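Local coordinates for protein Maltose/maltodextrin transport permease homologue (Bdellovibrio bacteriovorus HD100, PDB 6FFL) that binds maltodextrins such as maltotriose as the solute-binding domain that is fused, in one longer chain, to the transmembrane subunit MalF of an ABC transporter, at residues Pro129-Ser132 and Gln133-Ile136; Met278-Glu281 and Ala282-Glu285; Pro311-Leu314 and Gln315-Glu318. One frame throughout, in Å; residues are numbered along the deposited sequence. Where two conformers were deposited one is given.

Contact 1 (Pro129-Ser132 and Gln133-Ile136); sequences PKNS and QELI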
loop_
_atom_site.group_PDB
_atom_site.type_symbol
_atom_site.label_atom_id
_atom_site.label_comp_id
_atom_site.label_asym_id
_atom_site.label_seq_id
_atom_site.Cartn_x
_atom_site.Cartn_y
_atom_site.Cartn_z
ATOM N N PRO A 129 -6.623 -21.450 0.763
ATOM C CA PRO A 129 -7.252 -21.640 2.073
ATOM C C PRO A 129 -8.230 -20.515 2.367
ATOM O O PRO A 129 -7.972 -19.351 2.051
ATOM C CB PRO A 129 -6.067 -21.609 3.045
ATOM C CG PRO A 129 -5.059 -20.724 2.357
ATOM C CD PRO A 129 -5.207 -21.062 0.875
ATOM N N LYS A 130 -9.353 -20.867 2.998
ATOM C CA LYS A 130 -10.378 -19.883 3.330
ATOM C C LYS A 130 -10.324 -19.430 4.784
ATOM O O LYS A 130 -10.967 -18.433 5.133
ATOM C CB LYS A 130 -11.779 -20.432 3.009
ATOM C CG LYS A 130 -12.140 -21.732 3.710
ATOM C CD LYS A 130 -13.446 -22.299 3.158
ATOM C CE LYS A 130 -13.875 -23.559 3.901
ATOM N NZ LYS A 130 -13.263 -24.779 3.303
ATOM N N ASN A 131 -9.580 -20.125 5.638
ATOM C CA ASN A 131 -9.419 -19.684 7.017
ATOM C C ASN A 131 -8.007 -19.994 7.493
ATOM O O ASN A 131 -7.234 -20.684 6.825
ATOM C CB ASN A 131 -10.453 -20.331 7.952
ATOM C CG ASN A 131 -10.391 -21.833 7.936
ATOM O OD1 ASN A 131 -9.353 -22.424 8.205
ATOM N ND2 ASN A 131 -11.528 -22.469 7.652
ATOM N N SER A 132 -7.690 -19.482 8.684
ATOM C CA SER A 132 -6.323 -19.549 9.191
ATOM C C SER A 132 -5.912 -20.973 9.541
ATOM O O SER A 132 -4.728 -21.326 9.420
ATOM C CB SER A 132 -6.183 -18.617 10.407
ATOM O OG SER A 132 -7.009 -19.044 11.486
ATOM N N GLN A 133 -6.854 -21.815 9.976
ATOM C CA GLN A 133 -6.482 -23.201 10.231
ATOM C C GLN A 133 -6.067 -23.890 8.938
ATOM O O GLN A 133 -5.052 -24.595 8.904
ATOM C CB GLN A 133 -7.628 -23.951 10.919
ATOM C CG GLN A 133 -7.416 -25.466 10.946
ATOM C CD GLN A 133 -8.499 -26.224 11.698
ATOM O OE1 GLN A 133 -9.438 -25.633 12.233
ATOM N NE2 GLN A 133 -8.362 -27.547 11.750
ATOM N N GLU A 134 -6.828 -23.676 7.862
ATOM C CA GLU A 134 -6.450 -24.196 6.551
ATOM C C GLU A 134 -5.138 -23.590 6.076
ATOM O O GLU A 134 -4.306 -24.281 5.474
ATOM C CB GLU A 134 -7.548 -23.899 5.528
ATOM C CG GLU A 134 -8.794 -24.755 5.685
ATOM C CD GLU A 134 -9.828 -24.478 4.605
ATOM O OE1 GLU A 134 -9.519 -23.720 3.654
ATOM O OE2 GLU A 134 -10.944 -25.028 4.705
ATOM N N LEU A 135 -4.953 -22.290 6.306
ATOM C CA LEU A 135 -3.716 -21.635 5.891
ATOM C C LEU A 135 -2.505 -22.287 6.544
ATOM O O LEU A 135 -1.484 -22.533 5.885
ATOM C CB LEU A 135 -3.780 -20.149 6.237
ATOM C CG LEU A 135 -2.480 -19.360 6.091
ATOM C CD1 LEU A 135 -2.196 -19.180 4.623
ATOM C CD2 LEU A 135 -2.621 -18.006 6.785
ATOM N N ILE A 136 -2.613 -22.618 7.830
ATOM C CA ILE A 136 -1.471 -23.189 8.532
ATOM C C ILE A 136 -1.229 -24.625 8.095
ATOM O O ILE A 136 -0.080 -25.037 7.893
ATOM C CB ILE A 136 -1.684 -23.078 10.052
ATOM C CG1 ILE A 136 -1.576 -21.605 10.458
ATOM C CG2 ILE A 136 -0.682 -23.934 10.788
ATOM C CD1 ILE A 136 -2.247 -21.277 11.805
HETATM O O HOH W 1 -12.227 -25.606 7.648
#

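Contact 2 (Met278-Glu281 and Ala282-Glu285); sequences MKSE and AHYE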
loop_
_atom_site.group_PDB
_atom_site.type_symbol
_atom_site.label_atom_id
_atom_site.label_comp_id
_atom_site.label_asym_id
_atom_site.label_seq_id
_atom_site.Cartn_x
_atom_site.Cartn_y
_atom_site.Cartn_z
ATOM N N MET A 278 6.504 26.629 -5.627
ATOM C CA MET A 278 6.680 26.584 -7.074
ATOM C C MET A 278 7.668 27.669 -7.474
ATOM O O MET A 278 7.521 28.824 -7.060
ATOM C CB MET A 278 5.352 26.785 -7.814
ATOM C CG MET A 278 4.322 25.698 -7.577
ATOM S SD MET A 278 4.642 24.229 -8.583
ATOM C CE MET A 278 3.524 23.069 -7.815
ATOM N N LYS A 279 8.665 27.299 -8.284
ATOM C CA LYS A 279 9.724 28.239 -8.643
ATOM C C LYS A 279 9.198 29.425 -9.435
ATOM O O LYS A 279 9.757 30.524 -9.347
ATOM C CB LYS A 279 10.813 27.537 -9.454
ATOM C CG LYS A 279 11.604 26.485 -8.701
ATOM C CD LYS A 279 12.621 25.842 -9.634
ATOM C CE LYS A 279 13.044 24.470 -9.150
ATOM N NZ LYS A 279 14.309 24.045 -9.806
ATOM N N SER A 280 8.150 29.230 -10.231
ATOM C CA SER A 280 7.655 30.300 -11.085
ATOM C C SER A 280 6.269 29.925 -11.577
ATOM O O SER A 280 5.816 28.790 -11.417
ATOM C CB SER A 280 8.585 30.554 -12.273
ATOM O OG SER A 280 8.360 29.593 -13.288
ATOM N N GLU A 281 5.609 30.897 -12.209
ATOM C CA GLU A 281 4.289 30.636 -12.773
ATOM C C GLU A 281 4.355 29.566 -13.856
ATOM O O GLU A 281 3.450 28.734 -13.967
ATOM C CB GLU A 281 3.689 31.935 -13.318
ATOM C CG GLU A 281 2.251 31.811 -13.830
ATOM C CD GLU A 281 1.244 31.423 -12.747
ATOM O OE1 GLU A 281 1.533 31.606 -11.542
ATOM O OE2 GLU A 281 0.150 30.934 -13.110
ATOM N N ALA A 282 5.431 29.554 -14.647
ATOM C CA ALA A 282 5.550 28.558 -15.709
ATOM C C ALA A 282 5.718 27.154 -15.139
ATOM O O ALA A 282 5.205 26.182 -15.710
ATOM C CB ALA A 282 6.716 28.907 -16.635
ATOM N N HIS A 283 6.437 27.020 -14.020
ATOM C CA HIS A 283 6.558 25.709 -13.385
ATOM C C HIS A 283 5.208 25.230 -12.866
ATOM O O HIS A 283 4.853 24.052 -13.022
ATOM C CB HIS A 283 7.581 25.758 -12.247
ATOM C CG HIS A 283 9.001 25.846 -12.711
ATOM N ND1 HIS A 283 9.577 27.027 -13.132
ATOM C CD2 HIS A 283 9.967 24.901 -12.813
ATOM C CE1 HIS A 283 10.832 26.804 -13.481
ATOM N NE2 HIS A 283 11.095 25.522 -13.293
ATOM N N TYR A 284 4.435 26.138 -12.264
ATOM C CA TYR A 284 3.123 25.793 -11.730
ATOM C C TYR A 284 2.170 25.351 -12.837
ATOM O O TYR A 284 1.502 24.319 -12.720
ATOM C CB TYR A 284 2.538 26.988 -10.973
ATOM C CG TYR A 284 1.106 26.778 -10.551
ATOM C CD1 TYR A 284 0.796 25.952 -9.474
ATOM C CD2 TYR A 284 0.058 27.382 -11.239
ATOM C CE1 TYR A 284 -0.512 25.746 -9.078
ATOM C CE2 TYR A 284 -1.267 27.175 -10.850
ATOM C CZ TYR A 284 -1.540 26.358 -9.770
ATOM O OH TYR A 284 -2.838 26.141 -9.368
ATOM N N GLU A 285 2.083 26.139 -13.914
ATOM C CA GLU A 285 1.198 25.786 -15.020
ATOM C C GLU A 285 1.595 24.451 -15.639
ATOM O O GLU A 285 0.731 23.647 -16.006
ATOM C CB GLU A 285 1.212 26.894 -16.078
ATOM C CG GLU A 285 0.789 28.263 -15.556
ATOM C CD GLU A 285 0.819 29.337 -16.627
ATOM O OE1 GLU A 285 -0.194 29.497 -17.334
ATOM O OE2 GLU A 285 1.856 30.021 -16.764
#

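Contact 3 (Pro311-Leu314 and Gln315-Glu318); sequences PSNL and QARE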
loop_
_atom_site.group_PDB
_atom_site.type_symbol
_atom_site.label_atom_id
_atom_site.label_comp_id
_atom_site.label_asym_id
_atom_site.label_seq_id
_atom_site.Cartn_x
_atom_site.Cartn_y
_atom_site.Cartn_z
ATOM N N PRO A 311 -8.936 1.593 -12.379
ATOM C CA PRO A 311 -8.905 3.059 -12.505
ATOM C C PRO A 311 -9.703 3.750 -11.411
ATOM O O PRO A 311 -10.701 3.232 -10.906
ATOM C CB PRO A 311 -9.552 3.314 -13.880
ATOM C CG PRO A 311 -9.231 2.064 -14.657
ATOM C CD PRO A 311 -9.354 0.948 -13.638
ATOM N N SER A 312 -9.278 4.969 -11.091
ATOM C CA SER A 312 -10.059 5.815 -10.203
ATOM C C SER A 312 -11.193 6.525 -10.933
ATOM O O SER A 312 -12.210 6.859 -10.315
ATOM C CB SER A 312 -9.145 6.845 -9.545
ATOM O OG SER A 312 -8.493 7.619 -10.529
ATOM N N ASN A 313 -11.035 6.789 -12.231
ATOM C CA ASN A 313 -12.081 7.462 -12.985
ATOM C C ASN A 313 -13.235 6.493 -13.236
ATOM O O ASN A 313 -13.021 5.365 -13.681
ATOM C CB ASN A 313 -11.521 7.993 -14.303
ATOM C CG ASN A 313 -12.575 8.682 -15.140
ATOM O OD1 ASN A 313 -13.409 8.029 -15.757
ATOM N ND2 ASN A 313 -12.547 10.018 -15.152
ATOM N N LEU A 314 -14.457 6.929 -12.919
ATOM C CA LEU A 314 -15.597 6.017 -12.932
ATOM C C LEU A 314 -15.947 5.578 -14.348
ATOM O O LEU A 314 -16.207 4.393 -14.581
ATOM C CB LEU A 314 -16.806 6.672 -12.250
ATOM C CG LEU A 314 -16.572 7.026 -10.764
ATOM C CD1 LEU A 314 -17.760 7.759 -10.157
ATOM C CD2 LEU A 314 -16.220 5.784 -9.930
ATOM N N GLN A 315 -15.963 6.509 -15.311
ATOM C CA GLN A 315 -16.276 6.113 -16.681
ATOM C C GLN A 315 -15.189 5.225 -17.285
ATOM O O GLN A 315 -15.488 4.382 -18.141
ATOM C CB GLN A 315 -16.500 7.340 -17.572
ATOM C CG GLN A 315 -17.095 7.019 -18.970
ATOM C CD GLN A 315 -18.415 6.247 -18.918
ATOM O OE1 GLN A 315 -19.182 6.362 -17.971
ATOM N NE2 GLN A 315 -18.687 5.465 -19.969
ATOM N N ALA A 316 -13.933 5.397 -16.869
ATOM C CA ALA A 316 -12.859 4.556 -17.402
ATOM C C ALA A 316 -13.077 3.082 -17.074
ATOM O O ALA A 316 -12.576 2.204 -17.792
ATOM C CB ALA A 316 -11.503 5.005 -16.853
ATOM N N ARG A 317 -13.810 2.791 -15.999
ATOM C CA ARG A 317 -14.081 1.415 -15.607
ATOM C C ARG A 317 -15.021 0.699 -16.567
ATOM O O ARG A 317 -15.184 -0.520 -16.446
ATOM C CB ARG A 317 -14.668 1.385 -14.202
ATOM C CG ARG A 317 -13.715 1.915 -13.128
ATOM C CD ARG A 317 -14.354 1.917 -11.763
ATOM N NE ARG A 317 -13.408 2.371 -10.744
ATOM C CZ ARG A 317 -13.707 2.536 -9.461
ATOM N NH1 ARG A 317 -14.938 2.293 -9.027
ATOM N NH2 ARG A 317 -12.769 2.944 -8.613
ATOM N N GLU A 318 -15.652 1.415 -17.499
ATOM C CA GLU A 318 -16.474 0.763 -18.512
ATOM C C GLU A 318 -15.656 0.223 -19.684
ATOM O O GLU A 318 -16.222 -0.424 -20.575
ATOM C CB GLU A 318 -17.552 1.739 -19.010
ATOM C CG GLU A 318 -18.477 2.256 -17.912
ATOM C CD GLU A 318 -19.334 1.160 -17.276
ATOM O OE1 GLU A 318 -20.084 1.474 -16.324
ATOM O OE2 GLU A 318 -19.277 -0.004 -17.729
#

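Contact 1 (Pro129-Ser132 and Gln133-Ile136)
P129-S132 runs without a break into Q133-I136, and the turn closes when L135 N donates to N131 O at 2.8 Å and I136 N to S132 O at 2.9 Å, two successive i to i+4 bonds that start the helix. N131 is the N-cap. Its CG lies between the backbone N and the carbonyl carbon (chi1 58°), which swings OD1 back over the helix start, where it accepts from E134 N at 2.8 Å with a nearly straight N-H...O angle of 171°.

E134 answers with its carboxylate. The extended chain reaches back past the cap, and OE1 accepts from K130 N at 2.9 Å, with the donor standing above the carboxylate plane. OE2 forms a salt bridge with K130 NZ at 2.7 Å through its syn lone pair; the lysine chain bends at its last torsion to bring the amine there. The two oxygens thus grip the backbone and the side chain of the same residue, which should fix the rotation of the carboxylate. A water joins N131 ND2 to E134 OE2.

On the buried side, P129 CG meets L135 CD1 at 4.0 Å, and both residues pack on M230 of strand 228-234. S132 OG is hydrogen-bonded to S257 N, tying the helix start to a loop. With the Asn cap and a returning glutamate at the third helical position, the arrangement resembles a capping box, except that the reciprocal bond goes to K130 N, one residue before the cap, at the head of helix 132-142.

Contact 2 (Met278-Glu281 and Ala282-Glu285)
S280 and H283 make the tight part of this helix start: S280 OG and H283 ND1 lie 2.8 Å apart in a hydrogen bond of unsettled donor, the hydroxyl at the ring edge, in plane. At this N-cap the same OG takes a weak bond from A282 N (3.2 Å, 121°). K279 CB sits over the centre of one imidazole face, 4.0 Å from the centroid, a CH-pi contact; beyond the ring the lysine chain heads off from the helix. Y284 N donates to S280 O at 3.1 Å. A chi1 of -64° sets M278 CG at the edge of the Y284 ring, 4.0 Å from CD1, and the chi2 bend folds SD to 3.8 Å from Y284 CA.

The other flank is looser. E281 and E285 are exposed, joined by the backbone bond from E285 N to E281 O at 2.9 Å; E281 OE2 and E285 OE2, like charges, stand 4.1 Å apart in one E285 conformer.

Helix 281-294 begins here, after strand 266-274. M278 touches E60 and R79, and H283 touches V3 and E60, which places both beside the starts of strands 4-9 and 61-65 and, through R79, the loop before helix 82-85.

Contact 3 (Pro311-Leu314 and Gln315-Glu318)
R317 grips the carbonyl of P311 side-on: NE donates to P311 O at 2.8 Å and NH2 to the same oxygen at 3.1 Å, with the acceptor only 3° out of the guanidinium plane. The extended arginine chain thereby spans a tight turn that ends in a 3-10 segment, residues 316-318, just after strand 310-311 of the solute-binding domain. NH2 also forms a salt bridge with D94, so the head is held by a backbone oxygen and a carboxylate, which would probably stabilise its charge.

The turn is held by one side-chain bond and two backbone i to i+3 bonds. In N313, chi1 of 179° carries CG toward the following residues and chi2 of -76° turns OD1 to A316 N, from which it accepts at 2.9 Å, in the amide plane and on a lone pair. Next, R317 N donates to L314 O at 3.2 Å, approaching from well above the carbonyl plane, and E318 N donates to Q315 O at 3.0 Å, the pairing that defines a 3-10 turn.

Further out, S312 OG bonds to G109 O and N313 N to Q300 OE1, fastening the loop to its surroundings. P311 CB packs against A316 CB at 3.9 Å; these two buried side chains lie on helix 297-307, the proline against Q300 and A304 and the alanine against T297. On the exposed side, L314 and R317 run side by side in the same direction. Methyl CD2 of L314 lies over one face of the guanidinium, offset toward the rim, and comes 3.8 Å from R317 NH1.

Along the chain the three contacts come in series, neither nesting nor crossing, and each closes a short local turn. Contact 1 follows strand 116-121 and opens helix 132-142, packing against strand 228-234 of the four-stranded sheet. Contact 2 comes after strand 266-274 of the larger mixed sheet and opens helix 281-294. Contact 3 follows strand 310-311, which pairs with strand 111-112, and leads toward helix 320-323. Contacts 1 and 2 lie on opposite sides of the chain's centre, their own centres about 54 Å apart; contact 3 is about 34 Å from contact 1 and about 30 Å from contact 2, centre to centre. None touches another.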